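Uncharacterized tRNA/rRNA methyltransferase HI_0380 (Haemophilus influenzae, PDB 3ILK) probably transfers methyl groups from S-adenosyl-L-methionine to tRNA or rRNA, being a SPOUT-type enzyme of the TrmH family. Local coordinates at residues D66-D69 and E70-D74; F113-E116 and R117-L120; K210-Y213 and Y214-K217; L218-N221 and E222-I225. One frame throughout, in Å; residues are numbered along the deposited sequence. Where two conformers were deposited one is given.

Interaction 1: residues D66-D69 and E70-D74; sequences DSFD and EAVDD
Ser67 O takes the N-H of Ala71 at 2.9 Å (Ala71 N to Ser67 O), the bond that opens the one-turn helix 68-71, and the chain leaves helical geometry at Val72, whose N makes only weak bonds to the carbonyls of Phe68 and Asp69. Ser67 is the N-cap. With its hydroxyl between the backbone N and the carbonyl carbon (chi1 89°), OG lies before the first-turn amides and accepts from Glu70 N at 3.0 Å, almost in line (168°). The same OG donates to Glu70 OE2 at 3.0 Å, meeting that oxygen on its anti side and 25° out of the carboxylate plane. A water donates to Glu70 OE2 as well, at 3.0 Å, and accepts from Asp66 N at 2.9 Å. Two bonds therefore hold this carboxylate oxygen beside the helix start, where a negative charge would probably be favoured by the helix dipole. Asp69, also in the first turn, may gain from the same dipole; its OD1 forms a salt bridge with Lys127. The apolar residues turn to the sheet. Val72 CG1 lies over one face of the Phe68 ring, offset toward the rim and 4.1 Å from Phe68 CE1, and both residues press on Val112 of strand 109-113. Small Ala71 sits close against Cys37 and Val39 of strand 35-39. Ser67 and Glu70 have the sequence pattern of a capping box, but only the serine half is made; it begins the short helix linking parallel strands 63-65 and 77-81 of the alpha/beta sheet.

Interaction 2: residues F113-E116 and R117-L120; sequences FGRE and RIGL
Arg115 meets Gly119 through both its backbone and its side chain, and hydrogen bonds dominate the contact. Arg115 O accepts twice: from Gly119 N at 2.8 Å, in the carbonyl plane on a lone pair, and from Ile118 N at 3.1 Å, which stands 48° out of that plane. The second bond closes a type II turn with Glu116 and Arg117 at its corners. In return Arg115 NE donates to Gly119 O at 2.9 Å, with the carbonyl oxygen at the edge of the guanidinium, near its plane. The chain bends at chi2 and chi3 to bring NE there. Glu116 OE1 accepts from Leu145 N. Ionic links use the remaining nitrogens of Arg115, NH1 with Glu124 and NH2 with Glu14. Apolar contacts are fewer: Arg115 CB touches Ile118 CB at 3.9 Å, and Leu120 CD2 comes over Gly114 CA at 3.5 Å, a close approach possible because Gly114 has no side chain. Gly119 suits its place through its positive phi (78°). Gly114 is, by similarity, part of the S-adenosyl-L-methionine site. With NE and both terminal nitrogens engaged, the guanidinium is probably held in a fixed orientation, so that one side chain fixes the turn's own Gly119 carbonyl and joins the loop to Glu14 and Glu124.

Interaction 3: residues K210-Y213 and Y214-K217; sequences KRLY and YRAK
Arg211 and Arg215, one helical turn apart, present guanidinium groups whose planes are 46° apart, with Arg211 NH1 and Arg215 NH1 3.5 Å from each other, neither group squarely on the other's face or edge. Over one face of the Arg215 group lies Leu212 O, and Arg215 NH2 comes within 4.0 Å of Leu212 CD1. A bend at chi3 (77°) folds the arginine back over the preceding turn to reach this position. The Tyr214 ring lies obliquely against the backbone: its CD2 is 3.2 Å from Lys210 O, and its CE2 is 3.8 Å from Lys210 CB. Its CG stands beside the backbone N (chi1 -72°), which directs the ring back along the helix, where it also meets Phe187 of helix 180-197 edge-to-face. Leu212 CD2 lies over one face of the Tyr213 ring, offset toward the rim. All this occurs on the last two turns of helix 204-216, in a helical C-terminal part that joins two copies of the protein. The neighbouring arginines suit this interface because acids face them: Arg211 pairs with Glu219 of the second subunit, and Arg215 with Glu222 of the second subunit. Tyr213 OH bonds to Tyr213 OH of the second subunit. Ala216 is small enough to pack on Leu212 of the second subunit, while its N bonds to Leu212 O of its own chain at 2.9 Å. Lys217 breaks the helix with positive phi, although its N still bonds to Tyr213 O at 3.0 Å.

Interaction 4: residues L218-N221 and E222-I225; sequences LEKN and ELNI
Glu222 runs back along the first turn of its helix to meet Glu219. Its CB lies 3.4 Å from Glu219 O. With CG beside the backbone N (chi1 -67°) and the chain extended beyond it, CG passes Glu219 CB at 4.1 Å and CD passes the same CB at 3.9 Å. At the tip OE1 accepts from Glu219 N at 2.7 Å, a nearly straight bond that arrives from above the carboxylate plane, 38° out of it; the same oxygen rests 3.5 Å from Leu218 CA. OE2 turns to the other acid, 4.2 Å from Glu219 OE1, and the two carboxylates stack with planes 12° apart. Glu219 is the N-cap of helix 220-240, and a glutamate three residues on that accepts from the N-cap amide supplies one half of a capping box. The other half is not made: the Glu219 carboxylate pairs with Arg211 of the second subunit through OE2, and OE1 takes a weak bond from Asn221 ND2. Arg215 of the second subunit binds Glu222, and these cations probably offset the mutual repulsion of the stacked acids. A hydrophobic staple spans the same turn: Leu218, just before the N-cap, crosses Leu223 at about a right angle, CD1 to CD1 at 4.1 Å. Two leucines suit this pair, for both also pack on helix 180-197, Leu218 on Leu183 and Leu223 on Phe186. Further along, Lys220 lays its CE beside Asn224 OD1.

In the fold
From the N terminus the four contacts follow in series, none nested in or crossing another. Each is local: interactions 1 and 4 start helices, interaction 2 folds the loop leaving strand 109-113, and interaction 3 ends a helix. Interaction 1 follows strand 63-65, outermost in this chain's sheet. The centres of interactions 1 and 2 are 16 Å apart, within the methyltransferase sheet domain, and Phe68 and Val72 of the first pack on the strand that leads into the second. Interactions 3 and 4 lie across the chain's centre, the centres of interactions 1 and 3 being about 58 Å apart. They touch where helix 204-216 gives way to helix 220-240, Tyr213 CD1 meeting Leu218 CD2 at 3.7 Å, and both pack against the second subunit.

Interaction 1: residues D66-D69 and E70-D74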
ATOM      1  N   ASP A  66       0.398  21.400 -31.688  1.00 21.71           N
ATOM      2  CA  ASP A  66       1.402  22.434 -31.635  1.00 23.97           C
ATOM      3  C   ASP A  66       1.167  23.447 -30.505  1.00 24.37           C
ATOM      4  O   ASP A  66       1.978  24.320 -30.316  1.00 23.38           O
ATOM      5  CB  ASP A  66       1.379  23.197 -32.980  1.00 25.88           C
ATOM      6  CG  ASP A  66       2.710  23.755 -33.331  1.00 30.91           C
ATOM      7  OD1 ASP A  66       3.702  23.282 -32.725  1.00 35.22           O
ATOM      8  OD2 ASP A  66       2.791  24.632 -34.234  1.00 38.48           O
ATOM      9  N   SER A  67       0.050  23.352 -29.771  1.00 23.55           N
ATOM     10  CA  SER A  67      -0.269  24.381 -28.792  1.00 23.69           C
ATOM     11  C   SER A  67      -0.993  23.775 -27.567  1.00 24.22           C
ATOM     12  O   SER A  67      -1.601  22.668 -27.634  1.00 22.04           O
ATOM     13  CB  SER A  67      -1.159  25.459 -29.434  1.00 24.98           C
ATOM     14  OG  SER A  67      -2.556  25.150 -29.315  1.00 27.17           O
ATOM     15  N   PHE A  68      -0.940  24.533 -26.469  1.00 22.95           N
ATOM     16  CA  PHE A  68      -1.373  24.066 -25.188  1.00 23.13           C
ATOM     17  C   PHE A  68      -2.895  24.131 -25.319  1.00 22.93           C
ATOM     18  O   PHE A  68      -3.579  23.218 -24.922  1.00 21.55           O
ATOM     19  CB  PHE A  68      -0.808  25.013 -24.086  1.00 22.89           C
ATOM     20  CG  PHE A  68      -1.376  24.784 -22.725  1.00 22.22           C
ATOM     21  CD1 PHE A  68      -2.653  25.286 -22.387  1.00 22.23           C
ATOM     22  CD2 PHE A  68      -0.665  24.063 -21.771  1.00 22.07           C
ATOM     23  CE1 PHE A  68      -3.185  25.074 -21.159  1.00 21.23           C
ATOM     24  CE2 PHE A  68      -1.192  23.836 -20.477  1.00 25.17           C
ATOM     25  CZ  PHE A  68      -2.486  24.332 -20.181  1.00 25.66           C
ATOM     26  N   ASP A  69      -3.392  25.217 -25.925  1.00 23.46           N
ATOM     27  CA  ASP A  69      -4.825  25.391 -26.181  1.00 24.44           C
ATOM     28  C   ASP A  69      -5.453  24.222 -26.933  1.00 25.04           C
ATOM     29  O   ASP A  69      -6.500  23.702 -26.520  1.00 26.02           O
ATOM     30  CB  ASP A  69      -5.086  26.728 -26.916  1.00 24.84           C
ATOM     31  CG  ASP A  69      -5.010  27.909 -25.973  1.00 27.68           C
ATOM     32  OD1 ASP A  69      -4.678  27.695 -24.796  1.00 29.69           O
ATOM     33  OD2 ASP A  69      -5.271  29.051 -26.391  1.00 33.38           O
ATOM     34  N   GLU A  70      -4.810  23.766 -27.999  1.00 25.49           N
ATOM     35  CA  GLU A  70      -5.319  22.586 -28.701  1.00 26.40           C
ATOM     36  C   GLU A  70      -5.216  21.352 -27.783  1.00 26.27           C
ATOM     37  O   GLU A  70      -6.186  20.565 -27.686  1.00 23.87           O
ATOM     38  CB  GLU A  70      -4.597  22.365 -30.038  1.00 25.94           C
ATOM     39  CG  GLU A  70      -5.001  23.383 -31.064  1.00 29.07           C
ATOM     40  CD  GLU A  70      -3.985  23.512 -32.186  1.00 35.11           C
ATOM     41  OE1 GLU A  70      -4.400  23.398 -33.351  1.00 38.39           O
ATOM     42  OE2 GLU A  70      -2.784  23.753 -31.906  1.00 36.68           O
ATOM     43  N   ALA A  71      -4.088  21.238 -27.060  1.00 25.02           N
ATOM     44  CA  ALA A  71      -3.851  20.063 -26.211  1.00 25.77           C
ATOM     45  C   ALA A  71      -4.943  19.872 -25.168  1.00 26.28           C
ATOM     46  O   ALA A  71      -5.209  18.761 -24.789  1.00 28.13           O
ATOM     47  CB  ALA A  71      -2.476  20.094 -25.551  1.00 25.41           C
ATOM     48  N   VAL A  72      -5.589  20.952 -24.728  1.00 26.66           N
ATOM     49  CA  VAL A  72      -6.633  20.863 -23.705  1.00 25.13           C
ATOM     50  C   VAL A  72      -8.019  21.175 -24.223  1.00 25.85           C
ATOM     51  O   VAL A  72      -8.967  21.323 -23.425  1.00 26.44           O
ATOM     52  CB  VAL A  72      -6.358  21.790 -22.504  1.00 25.30           C
ATOM     53  CG1 VAL A  72      -5.037  21.430 -21.775  1.00 24.45           C
ATOM     54  CG2 VAL A  72      -6.402  23.286 -22.930  1.00 26.67           C
ATOM     55  N   ASP A  73      -8.142  21.296 -25.545  1.00 26.40           N
ATOM     56  CA  ASP A  73      -9.433  21.420 -26.255  1.00 27.98           C
ATOM     57  C   ASP A  73     -10.483  20.484 -25.616  1.00 26.71           C
ATOM     58  O   ASP A  73     -10.251  19.279 -25.458  1.00 25.75           O
ATOM     59  CB  ASP A  73      -9.206  21.031 -27.740  1.00 29.00           C
ATOM     60  CG  ASP A  73     -10.496  21.053 -28.598  1.00 33.28           C
ATOM     61  OD1 ASP A  73     -10.978  19.964 -29.006  1.00 35.36           O
ATOM     62  OD2 ASP A  73     -10.985  22.155 -28.910  1.00 34.42           O
ATOM     63  N   ASP A  74     -11.634  21.032 -25.241  1.00 26.35           N
ATOM     64  CA  ASP A  74     -12.716  20.178 -24.816  1.00 26.24           C
ATOM     65  C   ASP A  74     -12.513  19.509 -23.458  1.00 25.80           C
ATOM     66  O   ASP A  74     -13.247  18.577 -23.129  1.00 25.99           O
ATOM     67  CB  ASP A  74     -13.023  19.103 -25.871  1.00 27.46           C
ATOM     68  CG  ASP A  74     -14.522  18.860 -26.044  1.00 31.66           C
ATOM     69  OD1 ASP A  74     -14.968  17.683 -26.003  1.00 37.33           O
ATOM     70  OD2 ASP A  74     -15.252  19.856 -26.210  1.00 35.18           O
TER
HETATM   71  O   HOH W   1      -1.642  21.690 -33.765  1.00 23.77           O

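Interaction 2: residues F113-E116 and R117-L120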
ATOM      1  N   PHE A 113       1.616  17.628 -18.063  1.00 22.38           N
ATOM      2  CA  PHE A 113       2.968  17.407 -17.568  1.00 23.08           C
ATOM      3  C   PHE A 113       3.885  18.348 -18.302  1.00 24.70           C
ATOM      4  O   PHE A 113       4.078  18.233 -19.545  1.00 25.94           O
ATOM      5  CB  PHE A 113       3.349  15.932 -17.750  1.00 21.05           C
ATOM      6  CG  PHE A 113       2.529  14.991 -16.882  1.00 22.12           C
ATOM      7  CD1 PHE A 113       1.231  14.602 -17.263  1.00 20.36           C
ATOM      8  CD2 PHE A 113       3.049  14.512 -15.683  1.00 18.89           C
ATOM      9  CE1 PHE A 113       0.476  13.743 -16.458  1.00 25.59           C
ATOM     10  CE2 PHE A 113       2.297  13.677 -14.868  1.00 22.17           C
ATOM     11  CZ  PHE A 113       1.001  13.300 -15.251  1.00 20.84           C
ATOM     12  N   GLY A 114       4.465  19.293 -17.545  1.00 24.94           N
ATOM     13  CA  GLY A 114       5.263  20.341 -18.158  1.00 23.46           C
ATOM     14  C   GLY A 114       6.613  19.741 -18.384  1.00 25.17           C
ATOM     15  O   GLY A 114       6.883  18.618 -17.944  1.00 23.07           O
ATOM     16  N   ARG A 115       7.454  20.483 -19.085  1.00 26.11           N
ATOM     17  CA  ARG A 115       8.820  20.096 -19.339  1.00 28.82           C
ATOM     18  C   ARG A 115       9.648  19.874 -18.064  1.00 29.74           C
ATOM     19  O   ARG A 115       9.615  20.684 -17.125  1.00 28.63           O
ATOM     20  CB  ARG A 115       9.471  21.201 -20.159  1.00 29.78           C
ATOM     21  CG  ARG A 115       8.702  21.563 -21.424  1.00 35.22           C
ATOM     22  CD  ARG A 115       8.789  23.086 -21.780  1.00 40.65           C
ATOM     23  NE  ARG A 115       7.591  23.750 -21.244  1.00 46.02           N
ATOM     24  CZ  ARG A 115       6.702  24.447 -21.959  1.00 43.09           C
ATOM     25  NH1 ARG A 115       5.664  24.963 -21.361  1.00 32.69           N
ATOM     26  NH2 ARG A 115       6.840  24.616 -23.267  1.00 46.91           N
ATOM     27  N   GLU A 116      10.425  18.783 -18.065  1.00 30.70           N
ATOM     28  CA  GLU A 116      11.367  18.461 -17.005  1.00 31.53           C
ATOM     29  C   GLU A 116      12.291  19.681 -16.747  1.00 31.03           C
ATOM     30  O   GLU A 116      12.796  20.293 -17.671  1.00 31.66           O
ATOM     31  CB  GLU A 116      12.179  17.231 -17.447  1.00 33.42           C
ATOM     32  CG  GLU A 116      12.498  16.200 -16.342  1.00 36.86           C
ATOM     33  CD  GLU A 116      12.948  14.848 -16.903  1.00 38.70           C
ATOM     34  OE1 GLU A 116      12.131  14.151 -17.583  1.00 33.76           O
ATOM     35  OE2 GLU A 116      14.137  14.473 -16.645  1.00 43.19           O
ATOM     36  N   ARG A 117      12.432  20.052 -15.477  1.00 31.80           N
ATOM     37  CA  ARG A 117      13.275  21.171 -15.008  0.50 31.43           C
ATOM     38  C   ARG A 117      13.012  22.537 -15.676  1.00 31.22           C
ATOM     39  O   ARG A 117      13.897  23.420 -15.695  1.00 32.74           O
ATOM     40  CB  ARG A 117      14.777  20.831 -15.063  0.50 31.49           C
ATOM     41  CG  ARG A 117      15.214  19.666 -14.168  0.50 31.95           C
ATOM     42  CD  ARG A 117      16.372  20.054 -13.234  0.50 30.48           C
ATOM     43  NE  ARG A 117      17.513  20.678 -13.905  0.50 29.23           N
ATOM     44  CZ  ARG A 117      18.365  21.501 -13.296  0.50 28.51           C
ATOM     45  NH1 ARG A 117      18.188  21.812 -12.014  0.50 27.52           N
ATOM     46  NH2 ARG A 117      19.387  22.030 -13.961  0.50 26.89           N
ATOM     47  N   ILE A 118      11.803  22.734 -16.196  1.00 28.47           N
ATOM     48  CA  ILE A 118      11.407  24.014 -16.787  1.00 26.22           C
ATOM     49  C   ILE A 118       9.962  24.331 -16.326  1.00 26.16           C
ATOM     50  O   ILE A 118       9.657  25.439 -15.880  1.00 25.75           O
ATOM     51  CB  ILE A 118      11.485  23.968 -18.346  1.00 25.57           C
ATOM     52  CG1 ILE A 118      12.932  23.711 -18.824  1.00 27.88           C
ATOM     53  CG2 ILE A 118      10.909  25.260 -18.944  1.00 24.65           C
ATOM     54  CD1 ILE A 118      13.019  23.334 -20.314  1.00 26.59           C
ATOM     55  N   GLY A 119       9.107  23.313 -16.429  1.00 25.16           N
ATOM     56  CA  GLY A 119       7.714  23.382 -16.125  1.00 24.57           C
ATOM     57  C   GLY A 119       6.907  24.054 -17.230  1.00 25.17           C
ATOM     58  O   GLY A 119       7.310  24.119 -18.378  1.00 24.47           O
ATOM     59  N   LEU A 120       5.815  24.670 -16.808  1.00 22.93           N
ATOM     60  CA  LEU A 120       4.913  25.408 -17.652  1.00 23.19           C
ATOM     61  C   LEU A 120       5.130  26.922 -17.539  1.00 21.32           C
ATOM     62  O   LEU A 120       5.674  27.441 -16.540  1.00 21.55           O
ATOM     63  CB  LEU A 120       3.444  25.090 -17.233  1.00 20.96           C
ATOM     64  CG  LEU A 120       3.086  23.586 -17.261  1.00 24.51           C
ATOM     65  CD1 LEU A 120       1.709  23.370 -16.571  1.00 20.85           C
ATOM     66  CD2 LEU A 120       3.025  22.963 -18.685  1.00 19.04           C
TER

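Interaction 3: residues K210-Y213 and Y214-K217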
ATOM      1  N   LYS A 210     -17.556  -4.737  29.332  1.00 29.05           N
ATOM      2  CA  LYS A 210     -18.690  -4.105  28.671  1.00 28.31           C
ATOM      3  C   LYS A 210     -18.189  -2.872  27.929  1.00 27.93           C
ATOM      4  O   LYS A 210     -18.486  -2.676  26.756  1.00 28.01           O
ATOM      5  CB  LYS A 210     -19.800  -3.755  29.678  1.00 28.92           C
ATOM      6  CG  LYS A 210     -20.471  -4.998  30.250  1.00 29.37           C
ATOM      7  CD  LYS A 210     -21.356  -4.675  31.450  1.00 29.72           C
ATOM      8  CE  LYS A 210     -21.588  -5.936  32.258  1.00 30.15           C
ATOM      9  NZ  LYS A 210     -22.913  -5.987  32.892  1.00 27.28           N
ATOM     10  N   ARG A 211     -17.390  -2.065  28.612  1.00 27.58           N
ATOM     11  CA  ARG A 211     -16.794  -0.887  28.011  1.00 27.23           C
ATOM     12  C   ARG A 211     -16.080  -1.258  26.695  1.00 26.77           C
ATOM     13  O   ARG A 211     -16.305  -0.644  25.652  1.00 26.45           O
ATOM     14  CB  ARG A 211     -15.838  -0.252  29.013  1.00 26.88           C
ATOM     15  CG  ARG A 211     -15.328   1.108  28.624  1.00 27.67           C
ATOM     16  CD  ARG A 211     -14.138   1.463  29.494  1.00 27.32           C
ATOM     17  NE  ARG A 211     -13.402   2.611  28.981  1.00 28.52           N
ATOM     18  CZ  ARG A 211     -12.212   2.543  28.389  1.00 29.81           C
ATOM     19  NH1 ARG A 211     -11.597   1.376  28.226  1.00 29.01           N
ATOM     20  NH2 ARG A 211     -11.630   3.652  27.962  1.00 30.45           N
ATOM     21  N   LEU A 212     -15.244  -2.286  26.759  1.00 26.65           N
ATOM     22  CA  LEU A 212     -14.517  -2.791  25.595  1.00 26.23           C
ATOM     23  C   LEU A 212     -15.454  -3.187  24.447  1.00 26.54           C
ATOM     24  O   LEU A 212     -15.264  -2.750  23.302  1.00 25.88           O
ATOM     25  CB  LEU A 212     -13.689  -4.007  26.004  1.00 26.12           C
ATOM     26  CG  LEU A 212     -13.183  -4.896  24.865  1.00 24.64           C
ATOM     27  CD1 LEU A 212     -12.194  -4.112  24.028  1.00 24.25           C
ATOM     28  CD2 LEU A 212     -12.592  -6.161  25.432  1.00 22.31           C
ATOM     29  N   TYR A 213     -16.455  -4.006  24.769  1.00 26.85           N
ATOM     30  CA  TYR A 213     -17.324  -4.591  23.752  1.00 28.02           C
ATOM     31  C   TYR A 213     -18.329  -3.598  23.171  1.00 28.67           C
ATOM     32  O   TYR A 213     -18.574  -3.623  21.962  1.00 28.79           O
ATOM     33  CB  TYR A 213     -17.964  -5.905  24.232  1.00 27.22           C
ATOM     34  CG  TYR A 213     -16.953  -7.033  24.246  1.00 29.40           C
ATOM     35  CD1 TYR A 213     -16.231  -7.346  23.091  1.00 25.58           C
ATOM     36  CD2 TYR A 213     -16.695  -7.779  25.406  1.00 29.41           C
ATOM     37  CE1 TYR A 213     -15.307  -8.363  23.078  1.00 28.89           C
ATOM     38  CE2 TYR A 213     -15.723  -8.823  25.395  1.00 25.82           C
ATOM     39  CZ  TYR A 213     -15.045  -9.100  24.222  1.00 27.86           C
ATOM     40  OH  TYR A 213     -14.074 -10.104  24.159  1.00 24.20           O
ATOM     41  N   TYR A 214     -18.856  -2.712  24.019  1.00 29.20           N
ATOM     42  CA  TYR A 214     -19.664  -1.566  23.567  1.00 30.62           C
ATOM     43  C   TYR A 214     -18.848  -0.618  22.671  1.00 29.92           C
ATOM     44  O   TYR A 214     -19.333  -0.165  21.632  1.00 30.38           O
ATOM     45  CB  TYR A 214     -20.272  -0.773  24.748  1.00 30.80           C
ATOM     46  CG  TYR A 214     -21.409  -1.488  25.471  1.00 35.38           C
ATOM     47  CD1 TYR A 214     -22.426  -2.131  24.755  1.00 38.10           C
ATOM     48  CD2 TYR A 214     -21.486  -1.506  26.864  1.00 37.93           C
ATOM     49  CE1 TYR A 214     -23.455  -2.797  25.395  1.00 39.49           C
ATOM     50  CE2 TYR A 214     -22.543  -2.168  27.524  1.00 38.33           C
ATOM     51  CZ  TYR A 214     -23.515  -2.810  26.780  1.00 40.26           C
ATOM     52  OH  TYR A 214     -24.568  -3.469  27.396  1.00 42.45           O
ATOM     53  N   ARG A 215     -17.618  -0.320  23.069  1.00 28.99           N
ATOM     54  CA  ARG A 215     -16.725   0.473  22.223  1.00 28.19           C
ATOM     55  C   ARG A 215     -16.518  -0.220  20.862  1.00 27.83           C
ATOM     56  O   ARG A 215     -16.548   0.419  19.812  1.00 27.75           O
ATOM     57  CB  ARG A 215     -15.397   0.701  22.939  1.00 28.67           C
ATOM     58  CG  ARG A 215     -14.654   1.951  22.514  1.00 28.33           C
ATOM     59  CD  ARG A 215     -13.429   2.173  23.377  1.00 29.01           C
ATOM     60  NE  ARG A 215     -12.322   1.290  23.000  1.00 27.86           N
ATOM     61  CZ  ARG A 215     -11.813   0.334  23.777  1.00 28.27           C
ATOM     62  NH1 ARG A 215     -12.294   0.123  24.996  1.00 29.21           N
ATOM     63  NH2 ARG A 215     -10.806  -0.407  23.334  1.00 28.74           N
ATOM     64  N   ALA A 216     -16.325  -1.534  20.895  1.00 27.23           N
ATOM     65  CA  ALA A 216     -16.183  -2.346  19.679  1.00 26.93           C
ATOM     66  C   ALA A 216     -17.386  -2.229  18.727  1.00 26.52           C
ATOM     67  O   ALA A 216     -17.204  -2.110  17.503  1.00 26.25           O
ATOM     68  CB  ALA A 216     -15.944  -3.810  20.046  1.00 26.38           C
ATOM     69  N   LYS A 217     -18.591  -2.234  19.311  1.00 26.07           N
ATOM     70  CA  LYS A 217     -19.860  -2.369  18.586  1.00 25.31           C
ATOM     71  C   LYS A 217     -19.824  -3.714  17.838  1.00 25.25           C
ATOM     72  O   LYS A 217     -19.494  -3.797  16.647  1.00 24.50           O
ATOM     73  CB  LYS A 217     -20.111  -1.183  17.647  1.00 25.60           C
ATOM     74  CG  LYS A 217     -21.602  -0.727  17.631  1.00 27.23           C
ATOM     75  CD  LYS A 217     -22.113  -0.276  16.246  1.00 28.27           C
ATOM     76  CE  LYS A 217     -21.207   0.781  15.596  1.00 29.04           C
ATOM     77  NZ  LYS A 217     -21.683   1.213  14.240  1.00 30.46           N
TER

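Interaction 4: residues L218-N221 and E222-I225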
ATOM      1  N   LEU A 218     -20.113  -4.780  18.573  1.00 24.24           N
ATOM      2  CA  LEU A 218     -20.001  -6.127  18.042  1.00 23.85           C
ATOM      3  C   LEU A 218     -20.947  -6.343  16.867  1.00 23.61           C
ATOM      4  O   LEU A 218     -22.130  -5.970  16.931  1.00 21.50           O
ATOM      5  CB  LEU A 218     -20.368  -7.144  19.140  1.00 24.42           C
ATOM      6  CG  LEU A 218     -19.424  -7.210  20.345  1.00 25.47           C
ATOM      7  CD1 LEU A 218     -19.938  -8.231  21.343  1.00 25.00           C
ATOM      8  CD2 LEU A 218     -18.046  -7.597  19.893  1.00 20.93           C
ATOM      9  N   GLU A 219     -20.444  -6.959  15.798  1.00 23.15           N
ATOM     10  CA  GLU A 219     -21.366  -7.472  14.788  1.00 23.46           C
ATOM     11  C   GLU A 219     -22.054  -8.760  15.315  1.00 23.19           C
ATOM     12  O   GLU A 219     -21.528  -9.432  16.216  1.00 22.45           O
ATOM     13  CB  GLU A 219     -20.662  -7.682  13.455  1.00 22.55           C
ATOM     14  CG  GLU A 219     -20.312  -6.370  12.746  1.00 24.87           C
ATOM     15  CD  GLU A 219     -19.260  -6.533  11.651  1.00 25.21           C
ATOM     16  OE1 GLU A 219     -19.149  -7.633  11.076  1.00 25.95           O
ATOM     17  OE2 GLU A 219     -18.536  -5.557  11.360  1.00 27.90           O
ATOM     18  N   LYS A 220     -23.216  -9.091  14.757  1.00 23.58           N
ATOM     19  CA  LYS A 220     -23.960 -10.290  15.180  1.00 24.73           C
ATOM     20  C   LYS A 220     -23.142 -11.566  14.965  1.00 24.86           C
ATOM     21  O   LYS A 220     -23.154 -12.458  15.817  1.00 24.76           O
ATOM     22  CB  LYS A 220     -25.326 -10.378  14.495  1.00 24.66           C
ATOM     23  CG  LYS A 220     -26.219 -11.562  14.951  1.00 28.29           C
ATOM     24  CD  LYS A 220     -26.490 -11.614  16.471  1.00 30.68           C
ATOM     25  CE  LYS A 220     -27.149 -12.958  16.884  1.00 33.14           C
ATOM     26  NZ  LYS A 220     -28.474 -13.178  16.198  1.00 32.58           N
ATOM     27  N   ASN A 221     -22.398 -11.629  13.860  1.00 24.68           N
ATOM     28  CA  ASN A 221     -21.547 -12.782  13.604  1.00 25.23           C
ATOM     29  C   ASN A 221     -20.337 -12.852  14.552  1.00 24.18           C
ATOM     30  O   ASN A 221     -19.965 -13.939  14.981  1.00 24.24           O
ATOM     31  CB  ASN A 221     -21.161 -12.916  12.125  1.00 25.44           C
ATOM     32  CG  ASN A 221     -19.980 -12.080  11.759  1.00 29.67           C
ATOM     33  OD1 ASN A 221     -18.909 -12.606  11.425  1.00 33.12           O
ATOM     34  ND2 ASN A 221     -20.146 -10.753  11.828  1.00 34.84           N
ATOM     35  N   GLU A 222     -19.768 -11.696  14.901  1.00 22.73           N
ATOM     36  CA  GLU A 222     -18.801 -11.610  16.004  1.00 20.67           C
ATOM     37  C   GLU A 222     -19.395 -12.070  17.348  1.00 20.70           C
ATOM     38  O   GLU A 222     -18.792 -12.894  18.083  1.00 19.56           O
ATOM     39  CB  GLU A 222     -18.262 -10.184  16.128  1.00 21.47           C
ATOM     40  CG  GLU A 222     -17.400  -9.748  14.947  1.00 15.28           C
ATOM     41  CD  GLU A 222     -17.135  -8.255  14.902  1.00 15.34           C
ATOM     42  OE1 GLU A 222     -17.815  -7.493  15.612  1.00 15.41           O
ATOM     43  OE2 GLU A 222     -16.224  -7.823  14.142  1.00 16.00           O
ATOM     44  N   LEU A 223     -20.584 -11.564  17.692  1.00 20.00           N
ATOM     45  CA  LEU A 223     -21.226 -12.057  18.901  1.00 20.28           C
ATOM     46  C   LEU A 223     -21.342 -13.586  18.798  1.00 20.41           C
ATOM     47  O   LEU A 223     -21.022 -14.291  19.744  1.00 21.35           O
ATOM     48  CB  LEU A 223     -22.582 -11.363  19.156  1.00 19.52           C
ATOM     49  CG  LEU A 223     -23.329 -11.718  20.459  1.00 20.26           C
ATOM     50  CD1 LEU A 223     -22.492 -11.389  21.654  1.00 20.30           C
ATOM     51  CD2 LEU A 223     -24.638 -10.925  20.491  1.00 16.06           C
ATOM     52  N   ASN A 224     -21.738 -14.096  17.631  1.00 20.80           N
ATOM     53  CA  ASN A 224     -21.851 -15.536  17.420  1.00 20.86           C
ATOM     54  C   ASN A 224     -20.585 -16.316  17.749  1.00 20.78           C
ATOM     55  O   ASN A 224     -20.627 -17.314  18.482  1.00 19.13           O
ATOM     56  CB  ASN A 224     -22.361 -15.848  16.014  1.00 20.50           C
ATOM     57  CG  ASN A 224     -23.841 -15.549  15.886  1.00 23.83           C
ATOM     58  OD1 ASN A 224     -24.513 -15.399  16.899  1.00 25.60           O
ATOM     59  ND2 ASN A 224     -24.349 -15.453  14.668  1.00 23.06           N
ATOM     60  N   ILE A 225     -19.452 -15.835  17.229  1.00 20.72           N
ATOM     61  CA  ILE A 225     -18.188 -16.441  17.542  1.00 21.13           C
ATOM     62  C   ILE A 225     -17.925 -16.462  19.073  1.00 21.39           C
ATOM     63  O   ILE A 225     -17.578 -17.508  19.621  1.00 22.15           O
ATOM     64  CB  ILE A 225     -17.031 -15.732  16.760  1.00 20.68           C
ATOM     65  CG1 ILE A 225     -16.892 -16.314  15.351  1.00 22.20           C
ATOM     66  CG2 ILE A 225     -15.705 -15.884  17.476  1.00 21.46           C
ATOM     67  CD1 ILE A 225     -17.879 -15.808  14.319  1.00 23.28           C
TER